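Local coordinates for protein putative phosphosugar isomerase (Clostridium difficile, PDB 3G68) that probably acts on phosphorylated sugars, as a putative isomerase built from two SIS domains, related to the isomerase part of glucosamine-6-phosphate synthase, at residues I18-T32 with L152-K165. Residues are numbered along the deposited sequence; the frame is centred on the assembly and turned at random. Where two conformers were deposited one is given.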
loop_
_atom_site.group_PDB
_atom_site.type_symbol
_atom_site.label_atom_id
_atom_site.label_comp_id
_atom_site.label_asym_id
_atom_site.label_seq_id
_atom_site.Cartn_x
_atom_site.Cartn_y
_atom_site.Cartn_z
ATOM N N ILE B 18 27.230 30.245 -6.857
ATOM C CA ILE B 18 27.263 31.682 -6.745
ATOM C C ILE B 18 26.005 32.212 -6.067
ATOM O O ILE B 18 26.086 33.055 -5.197
ATOM C CB ILE B 18 27.518 32.341 -8.113
ATOM C CG1 ILE B 18 28.965 32.034 -8.541
ATOM C CG2 ILE B 18 27.281 33.867 -8.026
ATOM C CD1 ILE B 18 29.282 32.467 -9.971
ATOM N N ILE B 19 24.853 31.712 -6.474
ATOM C CA ILE B 19 23.568 32.061 -5.854
ATOM C C ILE B 19 23.591 31.730 -4.339
ATOM O O ILE B 19 23.266 32.588 -3.527
ATOM C CB ILE B 19 22.403 31.361 -6.618
ATOM C CG1 ILE B 19 22.122 32.124 -7.917
ATOM C CG2 ILE B 19 21.108 31.264 -5.773
ATOM C CD1 ILE B 19 21.240 31.341 -8.936
ATOM N N SER B 20 24.025 30.521 -3.973
ATOM C CA SER B 20 24.115 30.146 -2.555
ATOM C C SER B 20 25.118 30.966 -1.742
ATOM O O SER B 20 24.959 31.069 -0.533
ATOM C CB SER B 20 24.439 28.669 -2.398
ATOM O OG SER B 20 23.425 27.884 -2.985
ATOM N N ASN B 21 26.140 31.532 -2.377
ATOM C CA ASN B 21 27.162 32.340 -1.699
ATOM C C ASN B 21 26.870 33.825 -1.720
ATOM O O ASN B 21 27.678 34.613 -1.197
ATOM C CB ASN B 21 28.511 32.124 -2.387
ATOM C CG ASN B 21 29.687 32.701 -1.596
ATOM O OD1 ASN B 21 29.835 32.437 -0.396
ATOM N ND2 ASN B 21 30.536 33.483 -2.271
ATOM N N ALA B 22 25.732 34.228 -2.282
ATOM C CA ALA B 22 25.418 35.657 -2.475
ATOM C C ALA B 22 25.253 36.441 -1.189
ATOM O O ALA B 22 25.692 37.593 -1.110
ATOM C CB ALA B 22 24.171 35.837 -3.321
ATOM N N ASP B 23 24.591 35.859 -0.193
ATOM C CA ASP B 23 24.434 36.554 1.096
ATOM C C ASP B 23 25.792 36.894 1.716
ATOM O O ASP B 23 25.943 37.949 2.319
ATOM C CB ASP B 23 23.589 35.735 2.090
ATOM C CG ASP B 23 22.111 35.732 1.761
ATOM O OD1 ASP B 23 21.677 36.506 0.885
ATOM O OD2 ASP B 23 21.364 34.944 2.398
ATOM N N SER B 24 26.771 36.007 1.571
ATOM C CA SER B 24 28.120 36.249 2.094
ATOM C C SER B 24 28.869 37.260 1.241
ATOM O O SER B 24 29.374 38.259 1.754
ATOM C CB SER B 24 28.917 34.937 2.202
ATOM O OG SER B 24 30.287 35.159 2.537
ATOM N N LEU B 25 28.898 37.030 -0.069
ATOM C CA LEU B 25 29.665 37.858 -0.980
ATOM C C LEU B 25 29.249 39.343 -1.007
ATOM O O LEU B 25 30.108 40.213 -0.996
ATOM C CB LEU B 25 29.648 37.279 -2.403
ATOM C CG LEU B 25 30.587 37.980 -3.385
ATOM C CD1 LEU B 25 32.027 37.781 -2.943
ATOM C CD2 LEU B 25 30.372 37.439 -4.793
ATOM N N PHE B 26 27.946 39.611 -1.005
ATOM C CA PHE B 26 27.425 40.971 -1.110
ATOM C C PHE B 26 27.026 41.628 0.223
ATOM O O PHE B 26 26.417 42.706 0.233
ATOM C CB PHE B 26 26.218 40.933 -2.039
ATOM C CG PHE B 26 26.569 40.491 -3.432
ATOM C CD1 PHE B 26 27.281 41.346 -4.277
ATOM C CD2 PHE B 26 26.226 39.220 -3.900
ATOM C CE1 PHE B 26 27.639 40.945 -5.571
ATOM C CE2 PHE B 26 26.584 38.824 -5.207
ATOM C CZ PHE B 26 27.276 39.701 -6.037
ATOM N N ASN B 27 27.383 40.997 1.337
ATOM C CA ASN B 27 26.940 41.491 2.627
ATOM C C ASN B 27 27.389 42.906 2.983
ATOM O O ASN B 27 26.640 43.625 3.634
ATOM C CB ASN B 27 27.384 40.586 3.756
ATOM C CG ASN B 27 26.614 40.877 5.045
ATOM O OD1 ASN B 27 25.382 40.786 5.085
ATOM N ND2 ASN B 27 27.324 41.263 6.069
ATOM N N GLU B 28 28.587 43.286 2.542
ATOM C CA GLU B 28 29.169 44.599 2.852
ATOM C C GLU B 28 28.745 45.638 1.820
ATOM O O GLU B 28 28.269 46.706 2.174
ATOM C CB GLU B 28 30.709 44.517 2.905
ATOM C CG GLU B 28 31.419 45.783 3.449
ATOM C CD GLU B 28 32.909 45.841 3.135
ATOM O OE1 GLU B 28 33.361 45.128 2.212
ATOM O OE2 GLU B 28 33.634 46.649 3.771
ATOM N N VAL B 29 28.921 45.330 0.539
ATOM C CA VAL B 29 28.574 46.297 -0.510
ATOM C C VAL B 29 27.090 46.713 -0.478
ATOM O O VAL B 29 26.778 47.835 -0.824
ATOM C CB VAL B 29 28.998 45.816 -1.943
ATOM C CG1 VAL B 29 28.175 44.604 -2.371
ATOM C CG2 VAL B 29 28.890 46.971 -2.968
ATOM N N LYS B 30 26.189 45.824 -0.070
ATOM C CA LYS B 30 24.745 46.141 -0.048
ATOM C C LYS B 30 24.423 47.236 0.973
ATOM O O LYS B 30 23.384 47.890 0.879
ATOM C CB LYS B 30 23.916 44.897 0.295
ATOM C CG LYS B 30 23.969 44.433 1.768
ATOM C CD LYS B 30 23.111 43.196 2.036
ATOM C CE LYS B 30 23.153 42.814 3.496
ATOM N NZ LYS B 30 22.363 41.600 3.807
ATOM N N ARG B 31 25.294 47.345 1.985
ATOM C CA ARG B 31 25.158 48.286 3.073
ATOM C C ARG B 31 25.673 49.717 2.763
ATOM O O ARG B 31 25.375 50.626 3.511
ATOM C CB ARG B 31 25.841 47.730 4.341
ATOM C CG ARG B 31 25.306 46.380 4.818
ATOM C CD ARG B 31 26.186 45.780 5.919
ATOM N NE ARG B 31 25.798 44.412 6.257
ATOM C CZ ARG B 31 24.768 44.069 7.039
ATOM N NH1 ARG B 31 23.971 44.981 7.599
ATOM N NH2 ARG B 31 24.523 42.787 7.272
ATOM N N THR B 32 26.422 49.913 1.674
ATOM C CA THR B 32 26.919 51.248 1.305
ATOM C C THR B 32 25.804 52.200 0.860
ATOM O O THR B 32 24.678 51.775 0.569
ATOM C CB THR B 32 27.977 51.182 0.166
ATOM O OG1 THR B 32 27.462 50.446 -0.954
ATOM C CG2 THR B 32 29.219 50.509 0.662
ATOM N N LEU B 152 25.229 36.979 -13.937
ATOM C CA LEU B 152 24.536 36.553 -12.718
ATOM C C LEU B 152 25.001 37.381 -11.525
ATOM O O LEU B 152 24.189 37.866 -10.753
ATOM C CB LEU B 152 24.794 35.075 -12.417
ATOM C CG LEU B 152 24.158 34.464 -11.167
ATOM C CD1 LEU B 152 22.641 34.659 -11.102
ATOM C CD2 LEU B 152 24.471 32.958 -11.161
ATOM N N ASN B 153 26.308 37.543 -11.394
ATOM C CA ASN B 153 26.916 38.301 -10.276
ATOM C C ASN B 153 26.406 39.744 -10.201
ATOM O O ASN B 153 26.112 40.261 -9.112
ATOM C CB ASN B 153 28.457 38.282 -10.381
ATOM C CG ASN B 153 29.126 37.899 -9.070
ATOM O OD1 ASN B 153 28.722 36.924 -8.423
ATOM N ND2 ASN B 153 30.157 38.638 -8.680
ATOM N N LEU B 154 26.289 40.374 -11.369
ATOM C CA LEU B 154 25.704 41.711 -11.510
ATOM C C LEU B 154 24.214 41.746 -11.110
ATOM O O LEU B 154 23.762 42.699 -10.484
ATOM C CB LEU B 154 25.855 42.225 -12.929
ATOM C CG LEU B 154 27.262 42.671 -13.338
ATOM C CD1 LEU B 154 27.379 42.736 -14.856
ATOM C CD2 LEU B 154 27.581 44.020 -12.692
HETATM N N MSE B 155 23.454 40.727 -11.496
HETATM C CA MSE B 155 22.070 40.662 -11.120
HETATM C C MSE B 155 21.937 40.487 -9.600
HETATM O O MSE B 155 21.069 41.096 -9.005
HETATM C CB MSE B 155 21.344 39.526 -11.848
HETATM C CG MSE B 155 21.150 39.802 -13.321
HETATM SE SE MSE B 155 20.179 38.327 -14.112
HETATM C CE MSE B 155 19.669 39.109 -15.811
ATOM N N LEU B 156 22.753 39.611 -9.015
ATOM C CA LEU B 156 22.735 39.355 -7.574
ATOM C C LEU B 156 23.043 40.641 -6.804
ATOM O O LEU B 156 22.312 40.965 -5.855
ATOM C CB LEU B 156 23.684 38.224 -7.206
ATOM C CG LEU B 156 23.129 36.873 -7.688
ATOM C CD1 LEU B 156 24.153 35.788 -7.537
ATOM C CD2 LEU B 156 21.822 36.515 -6.952
ATOM N N LEU B 157 24.059 41.385 -7.245
ATOM C CA LEU B 157 24.386 42.705 -6.660
ATOM C C LEU B 157 23.128 43.559 -6.558
ATOM O O LEU B 157 22.849 44.134 -5.489
ATOM C CB LEU B 157 25.447 43.460 -7.464
ATOM C CG LEU B 157 25.767 44.926 -7.060
ATOM C CD1 LEU B 157 26.349 44.982 -5.624
ATOM C CD2 LEU B 157 26.699 45.582 -8.107
ATOM N N GLY B 158 22.394 43.648 -7.671
ATOM C CA GLY B 158 21.137 44.393 -7.744
ATOM C C GLY B 158 20.124 43.897 -6.731
ATOM O O GLY B 158 19.626 44.661 -5.914
ATOM N N LEU B 159 19.839 42.605 -6.777
ATOM C CA LEU B 159 18.873 41.979 -5.876
ATOM C C LEU B 159 19.187 42.178 -4.380
ATOM O O LEU B 159 18.286 42.405 -3.571
ATOM C CB LEU B 159 18.744 40.480 -6.226
ATOM C CG LEU B 159 17.958 40.172 -7.517
ATOM C CD1 LEU B 159 18.096 38.678 -7.948
ATOM C CD2 LEU B 159 16.471 40.544 -7.323
ATOM N N GLN B 160 20.461 42.058 -4.042
ATOM C CA GLN B 160 20.986 42.212 -2.682
ATOM C C GLN B 160 20.844 43.647 -2.195
ATOM O O GLN B 160 20.480 43.882 -1.043
ATOM C CB GLN B 160 22.450 41.762 -2.643
ATOM C CG GLN B 160 22.627 40.216 -2.749
ATOM C CD GLN B 160 22.615 39.524 -1.395
ATOM O OE1 GLN B 160 23.107 40.072 -0.421
ATOM N NE2 GLN B 160 22.095 38.287 -1.343
ATOM N N ILE B 161 21.107 44.597 -3.088
ATOM C CA ILE B 161 20.929 46.017 -2.779
ATOM C C ILE B 161 19.443 46.287 -2.607
ATOM O O ILE B 161 19.045 46.839 -1.603
ATOM C CB ILE B 161 21.479 46.932 -3.867
ATOM C CG1 ILE B 161 23.001 46.923 -3.855
ATOM C CG2 ILE B 161 21.018 48.367 -3.652
ATOM C CD1 ILE B 161 23.599 47.547 -5.114
ATOM N N ALA B 162 18.640 45.849 -3.573
ATOM C CA ALA B 162 17.193 46.065 -3.568
ATOM C C ALA B 162 16.527 45.579 -2.273
ATOM O O ALA B 162 15.680 46.270 -1.685
ATOM C CB ALA B 162 16.561 45.382 -4.793
ATOM N N ARG B 163 16.896 44.382 -1.835
ATOM C CA ARG B 163 16.327 43.840 -0.600
ATOM C C ARG B 163 16.780 44.672 0.606
ATOM O O ARG B 163 15.954 45.053 1.428
ATOM C CB ARG B 163 16.678 42.353 -0.431
ATOM C CG ARG B 163 16.048 41.675 0.824
ATOM C CD ARG B 163 16.360 40.173 0.868
ATOM N NE ARG B 163 17.805 39.978 0.944
ATOM C CZ ARG B 163 18.427 38.811 0.986
ATOM N NH1 ARG B 163 17.747 37.673 0.981
ATOM N NH2 ARG B 163 19.754 38.787 1.061
ATOM N N GLU B 164 18.075 44.963 0.703
ATOM C CA GLU B 164 18.633 45.713 1.842
ATOM C C GLU B 164 17.998 47.062 1.980
ATOM O O GLU B 164 17.628 47.481 3.090
ATOM C CB GLU B 164 20.147 45.864 1.676
ATOM C CG GLU B 164 20.904 46.726 2.727
ATOM C CD GLU B 164 20.951 46.152 4.147
ATOM O OE1 GLU B 164 20.556 44.980 4.368
ATOM O OE2 GLU B 164 21.428 46.907 5.040
ATOM N N LYS B 165 17.862 47.747 0.849
ATOM C CA LYS B 165 17.318 49.113 0.823
ATOM C C LYS B 165 15.774 49.191 0.848
ATOM O O LYS B 165 15.204 50.278 0.929
ATOM C CB LYS B 165 17.920 49.906 -0.356
ATOM C CG LYS B 165 19.497 49.937 -0.405
ATOM C CD LYS B 165 20.200 50.260 0.936
ATOM C CE LYS B 165 21.693 50.589 0.710
ATOM N NZ LYS B 165 22.491 50.865 1.984
HETATM O O HOH W 1 23.650 39.766 2.209
HETATM O O HOH W 2 18.933 34.975 1.635
HETATM O O HOH W 3 19.889 42.595 3.410
HETATM O O HOH W 4 22.664 49.421 4.376
#
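The ring of Phe26 lies with one face over the backbone of helix 145-165, where Leu157 N sits 3.8 Å above the ring plane, nearer the ring's margin than its centre. Leu25 CB stands over the opposite face, and Val29 CG1 meets the edge in plane. CG of Phe26 is anti to its carbonyl carbon (chi1 -62°), which directs the ring toward the helix and brings CE2 within 3.6 Å of Leu156 CB; a flat, apolar ring can lie against the backbone at Leu156-Leu157 while its rim touches both leucine side chains. The amide of Gln160 and the guanidinium of Arg163 both use their own planes to reach Asp23. Gln160 NE2 donates to Asp23 OD1 nearly along the C-O axis at 2.9 Å, whereas Arg163 NH2 reaches the same oxygen from above the carboxylate plane at 3.0 Å in a salt bridge. Two donors on OD1 would favour this orientation of the carboxylate. Tyr173 gives Gln160 NE2 a second hydrogen bond and makes a cation-pi contact with Arg163. Further along, the long reach of lysine lets Lys165 NZ donate to the carbonyl Thr32 O at 2.8 Å, while Lys30 and Glu164 form a long salt bridge reinforced by a shared water. At the other end, branched Ile18 packs its CG2 against Leu156 CD1 at 3.7 Å. Residues 18-32 thus run alongside helix 145-165 in the same chain direction, toward strand 36-40, packing the N-terminal segment on a helix that flanks the five-stranded parallel sheet of the alpha/beta SIS domain. Helix 170-184 packs against Ile19 and Leu156, and strand 111-116 meets Asn153 and Leu157.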